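Local coordinates for protein Non-reducing end alpha-L-arabinofuranosidase BoGH43B (Bacteroides ovatus, PDB 5JOZ) that hydrolyses terminal non-reducing alpha-L-arabinofuranoside residues from xyloglucan branches, converting S units to X units during xyloglucan degradation, at residues V219-L223 against S224-C228; I440-E444 against T445-F449. All coordinates share one frame; numbering follows the deposited sequence.

Interaction 1. Residues V219-L223 against S224-C228; sequences VNPVL and SNMNC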
loop_
_atom_site.group_PDB
_atom_site.type_symbol
_atom_site.label_atom_id
_atom_site.label_comp_id
_atom_site.label_asym_id
_atom_site.label_seq_id
_atom_site.Cartn_x
_atom_site.Cartn_y
_atom_site.Cartn_z
ATOM N N VAL A 219 17.609 -25.384 5.870
ATOM C CA VAL A 219 16.186 -25.411 6.173
ATOM C C VAL A 219 15.446 -24.294 5.426
ATOM O O VAL A 219 14.452 -23.772 5.907
ATOM C CB VAL A 219 15.923 -25.396 7.698
ATOM C CG1 VAL A 219 16.581 -26.613 8.349
ATOM C CG2 VAL A 219 16.385 -24.098 8.364
ATOM N N ASN A 220 15.916 -23.958 4.224
ATOM C CA ASN A 220 15.104 -23.164 3.300
ATOM C C ASN A 220 13.805 -23.909 2.934
ATOM O O ASN A 220 13.819 -25.137 2.849
ATOM C CB ASN A 220 15.888 -22.800 2.041
ATOM C CG ASN A 220 16.687 -21.514 2.211
ATOM O OD1 ASN A 220 16.338 -20.661 3.027
ATOM N ND2 ASN A 220 17.767 -21.370 1.443
ATOM N N PRO A 221 12.684 -23.203 2.758
ATOM C CA PRO A 221 12.562 -21.760 2.895
ATOM C C PRO A 221 12.331 -21.285 4.333
ATOM O O PRO A 221 11.947 -22.068 5.212
ATOM C CB PRO A 221 11.321 -21.461 2.057
ATOM C CG PRO A 221 10.465 -22.659 2.244
ATOM C CD PRO A 221 11.373 -23.827 2.505
ATOM N N VAL A 222 12.531 -19.986 4.544
ATOM C CA VAL A 222 12.336 -19.365 5.846
ATOM C C VAL A 222 10.837 -19.253 6.152
ATOM O O VAL A 222 10.380 -19.581 7.256
ATOM C CB VAL A 222 13.021 -17.985 5.901
ATOM C CG1 VAL A 222 12.649 -17.235 7.176
ATOM C CG2 VAL A 222 14.540 -18.158 5.782
ATOM N N LEU A 223 10.085 -18.767 5.176
ATOM C CA LEU A 223 8.627 -18.729 5.282
ATOM C C LEU A 223 8.010 -18.864 3.897
ATOM O O LEU A 223 8.538 -18.330 2.928
ATOM C CB LEU A 223 8.122 -17.481 6.028
ATOM C CG LEU A 223 8.690 -16.129 5.604
ATOM C CD1 LEU A 223 7.896 -15.474 4.485
ATOM C CD2 LEU A 223 8.711 -15.199 6.802
ATOM N N SER A 224 6.942 -19.659 3.829
ATOM C CA SER A 224 6.146 -19.849 2.623
ATOM C C SER A 224 4.888 -20.646 2.932
ATOM O O SER A 224 4.923 -21.537 3.771
ATOM C CB SER A 224 6.917 -20.619 1.558
ATOM O OG SER A 224 6.110 -20.747 0.397
ATOM N N ASN A 225 3.794 -20.314 2.239
ATOM C CA ASN A 225 2.542 -21.106 2.248
ATOM C C ASN A 225 2.331 -21.914 0.949
ATOM O O ASN A 225 1.246 -22.440 0.700
ATOM C CB ASN A 225 1.347 -20.189 2.548
ATOM C CG ASN A 225 1.351 -19.706 3.973
ATOM O OD1 ASN A 225 2.404 -19.643 4.598
ATOM N ND2 ASN A 225 0.177 -19.367 4.504
ATOM N N MET A 226 3.388 -21.985 0.141
ATOM C CA MET A 226 3.550 -22.922 -0.982
ATOM C C MET A 226 3.004 -24.351 -0.764
ATOM O O MET A 226 2.274 -24.864 -1.607
ATOM C CB MET A 226 5.052 -22.967 -1.294
ATOM C CG MET A 226 5.538 -23.866 -2.409
ATOM S SD MET A 226 7.256 -23.446 -2.780
ATOM C CE MET A 226 8.055 -23.651 -1.186
ATOM N N ASN A 227 3.346 -24.975 0.361
ATOM C CA ASN A 227 2.978 -26.384 0.633
ATOM C C ASN A 227 1.605 -26.616 1.298
ATOM O O ASN A 227 1.238 -27.771 1.541
ATOM C CB ASN A 227 4.072 -27.065 1.475
ATOM C CG ASN A 227 5.323 -27.380 0.672
ATOM O OD1 ASN A 227 5.578 -26.797 -0.390
ATOM N ND2 ASN A 227 6.117 -28.314 1.183
ATOM N N CYS A 228 0.865 -25.546 1.602
ATOM C CA CYS A 228 -0.531 -25.652 2.058
ATOM C C CYS A 228 -1.438 -24.906 1.065
ATOM O O CYS A 228 -1.676 -23.708 1.234
ATOM C CB CYS A 228 -0.704 -25.111 3.493
ATOM S SG CYS A 228 -0.379 -26.302 4.824
#
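Ser224 OG, whose CB packs against Pro221, takes part in two hydrogen bonds, one as acceptor and one as donor: it accepts the backbone N-H of Met226 (N to OG 3.0 Å, N-H...O angle 155°) and gives its own proton to the carbonyl O of His200. Acceptance from the N two residues on defines an ST turn. With OG anti to the backbone N (chi1 -179°), the hydroxyl swings forward along the chain, where that N-H lies. A type I turn, Asn225 to Cys228, overlaps the ST turn and is closed by Cys228 N on Asn225 O at 3.3 Å. Pro221, entered through a cis peptide bond, brings its ring atom CG to 4.1 Å from Ser224 CB. The Met226 chain runs extended to SD and then turns (chi3 56°), which leaves its terminal CE 4.3 Å from Pro221 CG. The stretch lies in the connection between the fourth and fifth blades of the five-bladed beta-propeller of family 43: Leu223 rests on Ile236 and Ala239 of strand 234-243, while Asn225 ND2 donates to Phe233 O and its OD1 accepts from Val291 N. At these separations the proline-methionine touch is a loose, undirected one, whereas the buried serine hydroxyl is satisfied as donor and acceptor, which is consistent with polar bonds, rather than the proline-methionine touch, fixing the bend.

Interaction 2. Residues I440-E444 against T445-F449; sequences ITATE and TTYTF
Strands 440-442 and 446-449 run antiparallel, their axes approaching to 4.7 Å at 157°, as a beta hairpin in the concanavalin A-like domain. Thr441 and Thr448 form the hydrogen-bonded pair, with Thr441 N to Thr448 O at 2.9 Å (N-H...O 174°) and Thr448 N to Thr441 O at 2.8 Å; beyond it, Thr443 N donates to Thr446 O. Ile440, Ala442, Tyr447 and Phe449 share one face, which packs on Val391, Tyr399 and Leu401 of the other sheet, giving a sandwich. There Ile440 splits its two branches: CG1 lies 3.8 Å from Phe449 CD2, the two side chains alongside each other, while CG2, anti to the backbone N, reaches to 4.1 Å from Tyr447 CD1. Ala442 CB meets the same ring atom, Tyr447 CD1, at 3.9 Å, and the phenol OH is tied to Gln365. An alanine in place of Ile440 removes both branches and is likely to open a gap between the two rings, leaving them freer to shift. On the opposite face Thr441 OG1 bonds Glu450. At the turn, Thr443 and Thr446 lie side by side, their OG1 atoms hydrogen-bonded at 2.9 Å, and Thr443 OG1 also takes a weak bond from Thr445 N at 3.3 Å.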
loop_
_atom_site.group_PDB
_atom_site.type_symbol
_atom_site.label_atom_id
_atom_site.label_comp_id
_atom_site.label_asym_id
_atom_site.label_seq_id
_atom_site.Cartn_x
_atom_site.Cartn_y
_atom_site.Cartn_z
ATOM N N ILE A 440 -21.831 2.441 -0.698
ATOM C CA ILE A 440 -21.259 1.223 -1.265
ATOM C C ILE A 440 -21.065 0.253 -0.125
ATOM O O ILE A 440 -20.407 0.583 0.855
ATOM C CB ILE A 440 -19.884 1.454 -1.915
ATOM C CG1 ILE A 440 -19.988 2.491 -3.038
ATOM C CG2 ILE A 440 -19.310 0.133 -2.437
ATOM C CD1 ILE A 440 -18.671 3.139 -3.369
ATOM N N THR A 441 -21.649 -0.933 -0.256
ATOM C CA THR A 441 -21.501 -1.984 0.730
ATOM C C THR A 441 -20.790 -3.147 0.050
ATOM O O THR A 441 -20.920 -3.344 -1.166
ATOM C CB THR A 441 -22.856 -2.425 1.327
ATOM O OG1 THR A 441 -23.599 -3.177 0.366
ATOM C CG2 THR A 441 -23.665 -1.221 1.774
ATOM N N ALA A 442 -20.039 -3.905 0.837
ATOM C CA ALA A 442 -19.165 -4.932 0.284
ATOM C C ALA A 442 -19.238 -6.235 1.049
ATOM O O ALA A 442 -19.385 -6.249 2.270
ATOM C CB ALA A 442 -17.736 -4.423 0.257
ATOM N N THR A 443 -19.179 -7.326 0.296
ATOM C CA THR A 443 -18.882 -8.665 0.813
ATOM C C THR A 443 -17.659 -9.150 0.047
ATOM O O THR A 443 -17.211 -8.467 -0.883
ATOM C CB THR A 443 -20.032 -9.656 0.541
ATOM O OG1 THR A 443 -20.122 -9.896 -0.871
ATOM C CG2 THR A 443 -21.361 -9.106 1.055
ATOM N N GLU A 444 -17.161 -10.338 0.400
ATOM C CA GLU A 444 -16.030 -10.972 -0.298
ATOM C C GLU A 444 -16.206 -11.030 -1.814
ATOM O O GLU A 444 -15.249 -10.808 -2.564
ATOM C CB GLU A 444 -15.795 -12.388 0.228
ATOM C CG GLU A 444 -15.096 -12.436 1.573
ATOM C CD GLU A 444 -15.091 -13.828 2.171
ATOM O OE1 GLU A 444 -16.173 -14.281 2.598
ATOM O OE2 GLU A 444 -14.012 -14.464 2.216
ATOM N N THR A 445 -17.432 -11.299 -2.255
ATOM C CA THR A 445 -17.742 -11.487 -3.672
ATOM C C THR A 445 -18.375 -10.265 -4.356
ATOM O O THR A 445 -18.176 -10.069 -5.554
ATOM C CB THR A 445 -18.716 -12.679 -3.854
ATOM O OG1 THR A 445 -19.909 -12.434 -3.102
ATOM C CG2 THR A 445 -18.079 -13.989 -3.365
ATOM N N THR A 446 -19.159 -9.473 -3.628
ATOM C CA THR A 446 -20.036 -8.474 -4.269
ATOM C C THR A 446 -19.980 -7.096 -3.623
ATOM O O THR A 446 -19.957 -6.966 -2.392
ATOM C CB THR A 446 -21.513 -8.941 -4.292
ATOM O OG1 THR A 446 -21.969 -9.155 -2.953
ATOM C CG2 THR A 446 -21.660 -10.247 -5.079
ATOM N N TYR A 447 -19.943 -6.081 -4.483
ATOM C CA TYR A 447 -20.196 -4.711 -4.091
ATOM C C TYR A 447 -21.627 -4.433 -4.453
ATOM O O TYR A 447 -22.051 -4.804 -5.554
ATOM C CB TYR A 447 -19.328 -3.753 -4.893
ATOM C CG TYR A 447 -17.859 -3.850 -4.625
ATOM C CD1 TYR A 447 -17.321 -3.353 -3.443
ATOM C CD2 TYR A 447 -16.993 -4.389 -5.568
ATOM C CE1 TYR A 447 -15.961 -3.403 -3.199
ATOM C CE2 TYR A 447 -15.626 -4.443 -5.331
ATOM C CZ TYR A 447 -15.122 -3.955 -4.140
ATOM O OH TYR A 447 -13.773 -4.020 -3.888
ATOM N N THR A 448 -22.360 -3.796 -3.541
ATOM C CA THR A 448 -23.720 -3.331 -3.800
ATOM C C THR A 448 -23.750 -1.811 -3.632
ATOM O O THR A 448 -23.179 -1.282 -2.682
ATOM C CB THR A 448 -24.732 -4.019 -2.869
ATOM O OG1 THR A 448 -24.597 -5.434 -3.014
ATOM C CG2 THR A 448 -26.179 -3.625 -3.222
ATOM N N PHE A 449 -24.406 -1.136 -4.579
ATOM C CA PHE A 449 -24.414 0.327 -4.699
ATOM C C PHE A 449 -25.823 0.881 -4.433
ATOM O O PHE A 449 -26.785 0.448 -5.080
ATOM C CB PHE A 449 -23.968 0.719 -6.108
ATOM C CG PHE A 449 -22.605 0.219 -6.466
ATOM C CD1 PHE A 449 -22.434 -1.029 -7.065
ATOM C CD2 PHE A 449 -21.473 0.994 -6.193
ATOM C CE1 PHE A 449 -21.163 -1.493 -7.384
ATOM C CE2 PHE A 449 -20.199 0.537 -6.516
ATOM C CZ PHE A 449 -20.041 -0.707 -7.111
#

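How the interactions relate
From the N terminus, the chain reaches interaction 1 first, in the loop that leaves strand 215-216 and leads to strand 234-243; its bend carries the chain from one propeller blade to the next. Interaction 2 comes more than two hundred residues later, closing the tight turn between strands 436-442 and 446-453 in the C-terminal sandwich. Each contact is one unbroken run of chain, and interaction 1 closes before interaction 2 opens, so neither encloses nor crosses the other. The centres of interactions 1 and 2 are about 33 Å apart. The nearest atoms of interactions 1 and 2 are about 15 Å apart. Interaction 1 lies between two propeller blades, against strands 201-207 and 234-243; interaction 2 ties neighbouring strands of the C-terminal concanavalin A-like domain.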